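Local coordinates for protein prolyl 4-hydroxylase (Paramecium bursaria Chlorella virus 1, PDB 5C5T) that probably hydroxylates prolyl residues of collagen-like sequences, as a 2-oxoglutarate-dependent oxygenase that binds its metal and cosubstrate inside a double-stranded beta-helix core, at residues 98-109 with 118-126; 147-155 with 194-202. All blocks are in the same frame, centred on the assembly; numbering follows the deposited sequence.

Interaction 1. Residues 98-109 with 118-126; sequences IDKIQKKTREFL and KYNFEDVQV
F121 lays its ring against helix 96-109, which packs on strand 120-129, next to the outermost strand 86-89, in the double-stranded beta-helix (jelly-roll) core found in 2-oxoglutarate oxygenases. No hydrogen bond crosses between 98-109 and 118-126; the contact is mostly side-chain packing, with F121 also resting on helix backbone. From its backbone outward, F121 meets the helix atom by atom. CB of F121 sits beside the amide of Q102, 3.8 Å from NE2. A chi1 of -73°, with CG on the backbone N side, carries the ring to the helix surface; the F121 and Q102 side chains run antiparallel past one another, amide and ring planes only 21° apart. Along one side, CD2 and CE2 run beside CB of Q102; on the other, CE1 of F121 comes to 3.5 Å from CG2 of T105. At the tip, CZ of F121 lies 3.5 Å from the backbone O of Q102, a carbonyl already taken by the helical bond from N of R106, and CB of R106 meets the ring at its edge, in plane.

The neighbouring aromatic overlaps this ring: CE2 of Y119 stands 3.7 Å above one face of F121, offset toward the rim. Y119 in turn offers a face to the helix end, where CD1 of L109 makes a CH-pi contact 3.9 Å from the ring centroid. At the other end, I98 and V124 meet tip to tip, CD1 on CG1. Between them and F121, NE2 of Q102 donates to OE1 of Q222 in strand 217-225. T105, whose CG2 touches the F121 ring obliquely, turns OG1 back into its own helix, where it and N of T105 both bond to O of I101.

Interaction 2. Residues 147-155 with 194-202; sequences ACPKDQRLA and ADPVTRKLY
The guanidinium of R199 carries CD of K150 over one face, 4.0 Å above the plane and offset toward the rim, while its edge is turned to two successive backbone carbonyls. R199 NH2 donates to O of C148 at 2.9 Å, almost straight at 176° and in the guanidinium plane. R199 NE donates to O of P149 at 2.8 Å, but that bond is more bent, at 143°, and the oxygen is tilted from the plane. A bend at chi3 (-42°) of R199 turns the end of the chain to this pair of carbonyls. O of P149 has a second donor in N of Q152, which closes the type I turn P149-Q152 and arrives from the opposite face of the carbonyl plane.

Q152 bonds in the other direction: its NE2 donates to O of R199 at 3.0 Å, nearly along the C=O axis, and also bonds to O of D142. Thus the loop after strand 188-192, shaped by an Asx turn at D195 and an ST turn at T198, is fastened to the approach to strand 153-160 of the double-stranded beta-helix. Beside this, CB of R199 packs against CB of both C148 and Q152. SG of C148, disulfide-bonded to C144, lies over the backbone of R199, 3.6 Å from its O.

Farther along, N of A194 donates to O of L154 at 3.0 Å, next to the classic beta bulge that L154 and A155 form opposite I224. The L154 side chain packs against the loop at P196, where CD2 of L154 touches CA and CD1 of L154 lies 4.3 Å from CB of P196.

The two interactions lie in series along the chain, 98-109/118-126 closing before 147-155/194-202 opens, with centres 18 Å apart. Both reach the same six-stranded antiparallel sheet, where strand 217-225 runs between 120-129 and 153-160: interaction 1 lays helix 96-109 on one of these flanking strands, and interaction 2 fastens a loop at the start of the other. They meet directly through a salt bridge, NE of R153 to OE1 of E122 at 3.0 Å, and R225 of the intervening strand also pairs with E122. R153 NH1 also bonds to the backbone O of D140, a residue that ligates zinc, and the R153 side chain lies about 6 Å from the bound 2-oxoglutarate, so this charged link borders the active site.

Interaction 1. Residues 98-109 with 118-126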
# COMPACT_ATOMS: atom_id res chain seq x y z
N ILE A 98 -10.45 5.66 7.78
CA ILE A 98 -10.43 4.35 7.09
C ILE A 98 -11.59 4.18 6.15
O ILE A 98 -11.43 3.72 4.99
CB ILE A 98 -10.45 3.21 8.09
CG1 ILE A 98 -9.25 3.32 9.06
CG2 ILE A 98 -10.48 1.85 7.33
CD1 ILE A 98 -7.95 2.94 8.53
N ASP A 99 -12.78 4.53 6.63
CA ASP A 99 -13.95 4.57 5.79
C ASP A 99 -13.69 5.36 4.52
O ASP A 99 -14.10 4.95 3.45
CB ASP A 99 -15.14 5.20 6.52
CG ASP A 99 -15.67 4.33 7.65
OD1 ASP A 99 -15.58 3.08 7.55
OD2 ASP A 99 -16.22 4.91 8.61
N LYS A 100 -13.05 6.52 4.62
CA LYS A 100 -12.78 7.32 3.43
C LYS A 100 -11.77 6.70 2.46
O LYS A 100 -11.96 6.71 1.27
CB LYS A 100 -12.29 8.72 3.84
CG LYS A 100 -11.95 9.62 2.66
CD LYS A 100 -11.65 11.04 3.12
CE LYS A 100 -11.46 11.98 1.93
NZ LYS A 100 -11.81 13.40 2.30
N ILE A 101 -10.69 6.14 3.00
CA ILE A 101 -9.76 5.36 2.17
C ILE A 101 -10.53 4.34 1.36
O ILE A 101 -10.35 4.25 0.14
CB ILE A 101 -8.69 4.68 3.02
CG1 ILE A 101 -7.75 5.75 3.65
CG2 ILE A 101 -7.85 3.69 2.17
CD1 ILE A 101 -6.75 5.23 4.68
N GLN A 102 -11.43 3.61 2.01
CA GLN A 102 -12.08 2.50 1.32
C GLN A 102 -13.07 2.99 0.31
O GLN A 102 -13.15 2.49 -0.81
CB GLN A 102 -12.74 1.59 2.34
CG GLN A 102 -11.69 0.96 3.25
CD GLN A 102 -12.23 -0.14 4.09
OE1 GLN A 102 -13.41 -0.06 4.54
NE2 GLN A 102 -11.41 -1.20 4.31
N LYS A 103 -13.79 4.04 0.66
CA LYS A 103 -14.70 4.68 -0.30
C LYS A 103 -13.99 5.18 -1.57
O LYS A 103 -14.43 4.89 -2.67
CB LYS A 103 -15.44 5.85 0.35
CG LYS A 103 -16.50 6.49 -0.56
CD LYS A 103 -17.22 7.63 0.15
CE LYS A 103 -18.47 8.03 -0.61
NZ LYS A 103 -18.10 8.96 -1.69
N LYS A 104 -12.89 5.91 -1.41
CA LYS A 104 -12.17 6.40 -2.57
C LYS A 104 -11.49 5.30 -3.34
O LYS A 104 -11.30 5.42 -4.56
CB LYS A 104 -11.16 7.45 -2.14
CG LYS A 104 -11.82 8.64 -1.57
CD LYS A 104 -10.88 9.75 -1.25
CE LYS A 104 -10.25 10.25 -2.51
NZ LYS A 104 -9.69 11.59 -2.31
N THR A 105 -11.10 4.22 -2.64
CA THR A 105 -10.47 3.10 -3.33
C THR A 105 -11.54 2.42 -4.20
O THR A 105 -11.31 2.09 -5.35
CB THR A 105 -9.82 2.09 -2.35
OG1 THR A 105 -8.79 2.76 -1.62
CG2 THR A 105 -9.26 0.89 -3.04
N ARG A 106 -12.72 2.23 -3.65
CA ARG A 106 -13.80 1.62 -4.41
C ARG A 106 -14.17 2.48 -5.64
O ARG A 106 -14.32 1.95 -6.77
CB ARG A 106 -14.98 1.38 -3.44
CG ARG A 106 -16.23 0.88 -4.10
CD ARG A 106 -17.25 0.58 -3.02
NE ARG A 106 -17.74 1.83 -2.43
CZ ARG A 106 -17.51 2.27 -1.19
NH1 ARG A 106 -16.78 1.58 -0.31
NH2 ARG A 106 -18.04 3.43 -0.82
N GLU A 107 -14.27 3.79 -5.45
CA GLU A 107 -14.58 4.67 -6.58
C GLU A 107 -13.50 4.60 -7.66
O GLU A 107 -13.80 4.67 -8.85
CB GLU A 107 -14.75 6.09 -6.08
CG GLU A 107 -15.97 6.22 -5.19
CD GLU A 107 -16.13 7.62 -4.61
OE1 GLU A 107 -15.12 8.34 -4.49
OE2 GLU A 107 -17.28 7.98 -4.28
N PHE A 108 -12.25 4.49 -7.23
CA PHE A 108 -11.11 4.29 -8.17
C PHE A 108 -11.22 2.98 -8.95
O PHE A 108 -11.00 2.94 -10.16
CB PHE A 108 -9.77 4.33 -7.40
CG PHE A 108 -8.56 4.06 -8.27
CD1 PHE A 108 -8.02 5.07 -9.06
CD2 PHE A 108 -7.98 2.79 -8.30
CE1 PHE A 108 -6.93 4.81 -9.87
CE2 PHE A 108 -6.89 2.52 -9.11
CZ PHE A 108 -6.36 3.53 -9.90
N LEU A 109 -11.51 1.90 -8.24
CA LEU A 109 -11.60 0.59 -8.88
C LEU A 109 -12.82 0.57 -9.81
O LEU A 109 -12.83 -0.18 -10.78
CB LEU A 109 -11.68 -0.54 -7.86
CG LEU A 109 -10.38 -0.80 -7.12
CD1 LEU A 109 -10.61 -1.66 -5.89
CD2 LEU A 109 -9.34 -1.41 -8.06
N LYS A 118 -15.28 -8.98 -9.02
CA LYS A 118 -15.52 -9.06 -7.59
C LYS A 118 -14.22 -8.95 -6.82
O LYS A 118 -13.21 -9.52 -7.24
CB LYS A 118 -16.21 -10.38 -7.24
CG LYS A 118 -17.65 -10.50 -7.75
CD LYS A 118 -18.30 -11.80 -7.27
CE LYS A 118 -19.81 -11.77 -7.49
NZ LYS A 118 -20.18 -11.96 -8.93
N TYR A 119 -14.25 -8.20 -5.73
CA TYR A 119 -13.16 -8.21 -4.77
C TYR A 119 -13.65 -7.96 -3.36
O TYR A 119 -14.83 -7.60 -3.16
CB TYR A 119 -12.10 -7.17 -5.14
CG TYR A 119 -12.65 -5.79 -5.17
CD1 TYR A 119 -13.25 -5.29 -6.32
CD2 TYR A 119 -12.62 -4.99 -4.06
CE1 TYR A 119 -13.75 -4.01 -6.33
CE2 TYR A 119 -13.12 -3.73 -4.07
CZ TYR A 119 -13.68 -3.25 -5.22
OH TYR A 119 -14.18 -1.98 -5.24
N ASN A 120 -12.74 -8.15 -2.39
CA ASN A 120 -12.93 -7.77 -1.00
C ASN A 120 -11.84 -6.84 -0.55
O ASN A 120 -10.70 -6.93 -1.04
CB ASN A 120 -12.89 -8.98 -0.07
CG ASN A 120 -14.04 -9.89 -0.24
OD1 ASN A 120 -13.87 -11.11 -0.42
ND2 ASN A 120 -15.23 -9.33 -0.17
N PHE A 121 -12.16 -5.96 0.39
CA PHE A 121 -11.15 -5.15 1.09
C PHE A 121 -10.63 -5.87 2.34
O PHE A 121 -11.41 -6.22 3.28
CB PHE A 121 -11.73 -3.82 1.55
CG PHE A 121 -11.97 -2.80 0.46
CD1 PHE A 121 -11.04 -2.57 -0.53
CD2 PHE A 121 -13.14 -2.06 0.44
CE1 PHE A 121 -11.29 -1.58 -1.52
CE2 PHE A 121 -13.37 -1.10 -0.52
CZ PHE A 121 -12.46 -0.88 -1.50
N GLU A 122 -9.31 -6.03 2.43
CA GLU A 122 -8.68 -6.42 3.70
C GLU A 122 -8.84 -5.30 4.75
O GLU A 122 -9.00 -4.13 4.41
CB GLU A 122 -7.19 -6.69 3.43
CG GLU A 122 -6.44 -7.38 4.55
CD GLU A 122 -5.20 -8.15 4.06
OE1 GLU A 122 -5.00 -8.28 2.84
OE2 GLU A 122 -4.48 -8.69 4.93
N ASP A 123 -8.80 -5.65 6.04
CA ASP A 123 -8.65 -4.63 7.07
C ASP A 123 -7.43 -3.76 6.77
O ASP A 123 -6.39 -4.27 6.40
CB ASP A 123 -8.47 -5.25 8.44
CG ASP A 123 -9.72 -5.95 8.95
OD1 ASP A 123 -10.78 -5.85 8.32
OD2 ASP A 123 -9.60 -6.62 9.99
N VAL A 124 -7.53 -2.45 7.00
CA VAL A 124 -6.40 -1.57 6.74
C VAL A 124 -5.31 -1.74 7.82
O VAL A 124 -5.61 -1.87 9.01
CB VAL A 124 -6.89 -0.10 6.67
CG1 VAL A 124 -5.76 0.89 6.69
CG2 VAL A 124 -7.77 0.11 5.44
N GLN A 125 -4.05 -1.75 7.35
CA GLN A 125 -2.87 -1.78 8.19
C GLN A 125 -2.21 -0.41 8.16
O GLN A 125 -2.07 0.21 7.09
CB GLN A 125 -1.88 -2.82 7.69
CG GLN A 125 -0.61 -2.98 8.51
CD GLN A 125 0.48 -3.63 7.69
OE1 GLN A 125 1.12 -2.98 6.86
NE2 GLN A 125 0.71 -4.91 7.92
N VAL A 126 -1.82 0.10 9.34
CA VAL A 126 -0.94 1.27 9.39
C VAL A 126 0.44 0.81 9.90
O VAL A 126 0.53 0.08 10.89
CB VAL A 126 -1.55 2.41 10.27
CG1 VAL A 126 -0.53 3.54 10.55
CG2 VAL A 126 -2.86 2.95 9.61

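Interaction 2. Residues 147-155 with 194-202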
# COMPACT_ATOMS: atom_id res chain seq x y z
N ALA A 147 -1.47 -23.52 -8.16
CA ALA A 147 -2.21 -23.58 -6.90
C ALA A 147 -2.37 -22.19 -6.28
O ALA A 147 -2.04 -21.97 -5.10
CB ALA A 147 -1.50 -24.52 -5.92
N CYS A 148 -2.84 -21.24 -7.08
CA CYS A 148 -2.93 -19.86 -6.60
C CYS A 148 -4.05 -19.78 -5.56
O CYS A 148 -5.15 -20.33 -5.78
CB CYS A 148 -3.16 -18.88 -7.76
SG CYS A 148 -1.76 -18.62 -8.82
N PRO A 149 -3.80 -19.10 -4.44
CA PRO A 149 -4.84 -19.04 -3.40
C PRO A 149 -6.12 -18.36 -3.89
O PRO A 149 -6.06 -17.44 -4.72
CB PRO A 149 -4.18 -18.24 -2.27
CG PRO A 149 -3.15 -17.45 -2.92
CD PRO A 149 -2.63 -18.29 -4.06
N LYS A 150 -7.26 -18.77 -3.37
CA LYS A 150 -8.50 -18.25 -3.88
C LYS A 150 -8.70 -16.81 -3.40
O LYS A 150 -9.44 -16.06 -4.03
CB LYS A 150 -9.67 -19.15 -3.46
CG LYS A 150 -9.60 -20.54 -4.04
CD LYS A 150 -10.13 -20.60 -5.46
CE LYS A 150 -10.24 -22.06 -5.94
NZ LYS A 150 -8.88 -22.67 -6.24
N ASP A 151 -8.02 -16.41 -2.34
CA ASP A 151 -8.15 -15.06 -1.80
C ASP A 151 -6.86 -14.26 -2.02
O ASP A 151 -6.50 -13.38 -1.20
CB ASP A 151 -8.47 -15.11 -0.33
CG ASP A 151 -7.38 -15.82 0.48
OD1 ASP A 151 -6.52 -16.49 -0.13
OD2 ASP A 151 -7.39 -15.70 1.73
N GLN A 152 -6.19 -14.56 -3.12
CA GLN A 152 -4.96 -13.87 -3.50
C GLN A 152 -5.14 -12.35 -3.46
O GLN A 152 -6.16 -11.85 -3.95
CB GLN A 152 -4.57 -14.28 -4.91
CG GLN A 152 -3.34 -13.60 -5.50
CD GLN A 152 -2.01 -14.15 -4.92
OE1 GLN A 152 -1.75 -14.05 -3.74
NE2 GLN A 152 -1.20 -14.75 -5.77
N ARG A 153 -4.16 -11.64 -2.92
CA ARG A 153 -4.13 -10.17 -3.05
C ARG A 153 -3.96 -9.78 -4.53
O ARG A 153 -3.05 -10.22 -5.21
CB ARG A 153 -3.01 -9.57 -2.22
CG ARG A 153 -3.28 -9.54 -0.72
CD ARG A 153 -2.17 -8.89 0.03
NE ARG A 153 -2.40 -8.91 1.46
CZ ARG A 153 -1.44 -8.83 2.37
NH1 ARG A 153 -0.18 -8.76 1.96
NH2 ARG A 153 -1.74 -8.83 3.68
N LEU A 154 -4.91 -9.00 -5.03
CA LEU A 154 -4.85 -8.55 -6.44
C LEU A 154 -4.21 -7.19 -6.65
O LEU A 154 -3.66 -6.94 -7.73
CB LEU A 154 -6.24 -8.55 -7.02
CG LEU A 154 -7.00 -9.87 -6.95
CD1 LEU A 154 -8.37 -9.68 -7.49
CD2 LEU A 154 -6.34 -10.93 -7.75
N ALA A 155 -4.30 -6.33 -5.65
CA ALA A 155 -3.81 -4.98 -5.78
C ALA A 155 -3.60 -4.36 -4.41
O ALA A 155 -4.11 -4.86 -3.37
CB ALA A 155 -4.80 -4.13 -6.64
N ALA A 194 -1.61 -8.98 -8.64
CA ALA A 194 -1.89 -10.23 -9.34
C ALA A 194 -3.04 -10.07 -10.34
O ALA A 194 -3.84 -9.13 -10.27
CB ALA A 194 -2.20 -11.38 -8.32
N ASP A 195 -3.09 -11.02 -11.27
CA ASP A 195 -4.05 -11.04 -12.34
C ASP A 195 -5.41 -11.50 -11.79
O ASP A 195 -5.47 -12.55 -11.18
CB ASP A 195 -3.52 -11.99 -13.42
CG ASP A 195 -4.37 -12.01 -14.66
OD1 ASP A 195 -5.62 -11.96 -14.55
OD2 ASP A 195 -3.76 -12.10 -15.75
N PRO A 196 -6.47 -10.69 -11.95
CA PRO A 196 -7.76 -11.10 -11.38
C PRO A 196 -8.31 -12.41 -11.92
O PRO A 196 -9.11 -13.01 -11.21
CB PRO A 196 -8.69 -9.94 -11.75
CG PRO A 196 -7.80 -8.77 -11.79
CD PRO A 196 -6.51 -9.28 -12.38
N VAL A 197 -7.90 -12.83 -13.11
CA VAL A 197 -8.44 -14.04 -13.73
C VAL A 197 -7.67 -15.25 -13.22
O VAL A 197 -8.25 -16.18 -12.66
CB VAL A 197 -8.38 -13.95 -15.26
CG1 VAL A 197 -8.92 -15.21 -15.87
CG2 VAL A 197 -9.18 -12.74 -15.75
N THR A 198 -6.35 -15.23 -13.37
CA THR A 198 -5.52 -16.39 -12.98
C THR A 198 -5.03 -16.37 -11.54
O THR A 198 -4.57 -17.41 -11.01
CB THR A 198 -4.27 -16.48 -13.87
OG1 THR A 198 -3.42 -15.36 -13.58
CG2 THR A 198 -4.65 -16.49 -15.37
N ARG A 199 -5.06 -15.18 -10.95
CA ARG A 199 -4.43 -14.88 -9.65
C ARG A 199 -2.89 -15.13 -9.59
O ARG A 199 -2.32 -15.12 -8.51
CB ARG A 199 -5.18 -15.65 -8.54
CG ARG A 199 -6.69 -15.33 -8.54
CD ARG A 199 -7.46 -16.06 -7.44
NE ARG A 199 -7.04 -17.46 -7.29
CZ ARG A 199 -7.46 -18.47 -8.06
NH1 ARG A 199 -8.31 -18.23 -9.05
NH2 ARG A 199 -7.02 -19.70 -7.84
N LYS A 200 -2.23 -15.23 -10.74
CA LYS A 200 -0.77 -15.25 -10.79
C LYS A 200 -0.20 -13.84 -10.59
O LYS A 200 -0.79 -12.88 -11.05
CB LYS A 200 -0.25 -15.81 -12.12
CG LYS A 200 -0.57 -17.29 -12.30
CD LYS A 200 0.02 -17.80 -13.59
CE LYS A 200 -0.40 -19.22 -13.85
NZ LYS A 200 0.02 -19.69 -15.20
N LEU A 201 0.96 -13.73 -9.95
CA LEU A 201 1.58 -12.43 -9.71
C LEU A 201 2.01 -11.69 -10.99
O LEU A 201 2.51 -12.31 -11.95
CB LEU A 201 2.83 -12.59 -8.84
CG LEU A 201 2.66 -13.09 -7.41
CD1 LEU A 201 4.08 -13.13 -6.77
CD2 LEU A 201 1.74 -12.27 -6.60
N TYR A 202 1.89 -10.38 -10.95
CA TYR A 202 2.67 -9.51 -11.86
C TYR A 202 4.02 -9.33 -11.20
O TYR A 202 4.12 -8.53 -10.27
CB TYR A 202 1.99 -8.15 -12.07
CG TYR A 202 0.62 -8.21 -12.70
CD1 TYR A 202 0.47 -8.51 -14.04
CD2 TYR A 202 -0.52 -7.94 -11.95
CE1 TYR A 202 -0.79 -8.56 -14.62
CE2 TYR A 202 -1.76 -7.98 -12.51
CZ TYR A 202 -1.90 -8.28 -13.85
OH TYR A 202 -3.19 -8.33 -14.40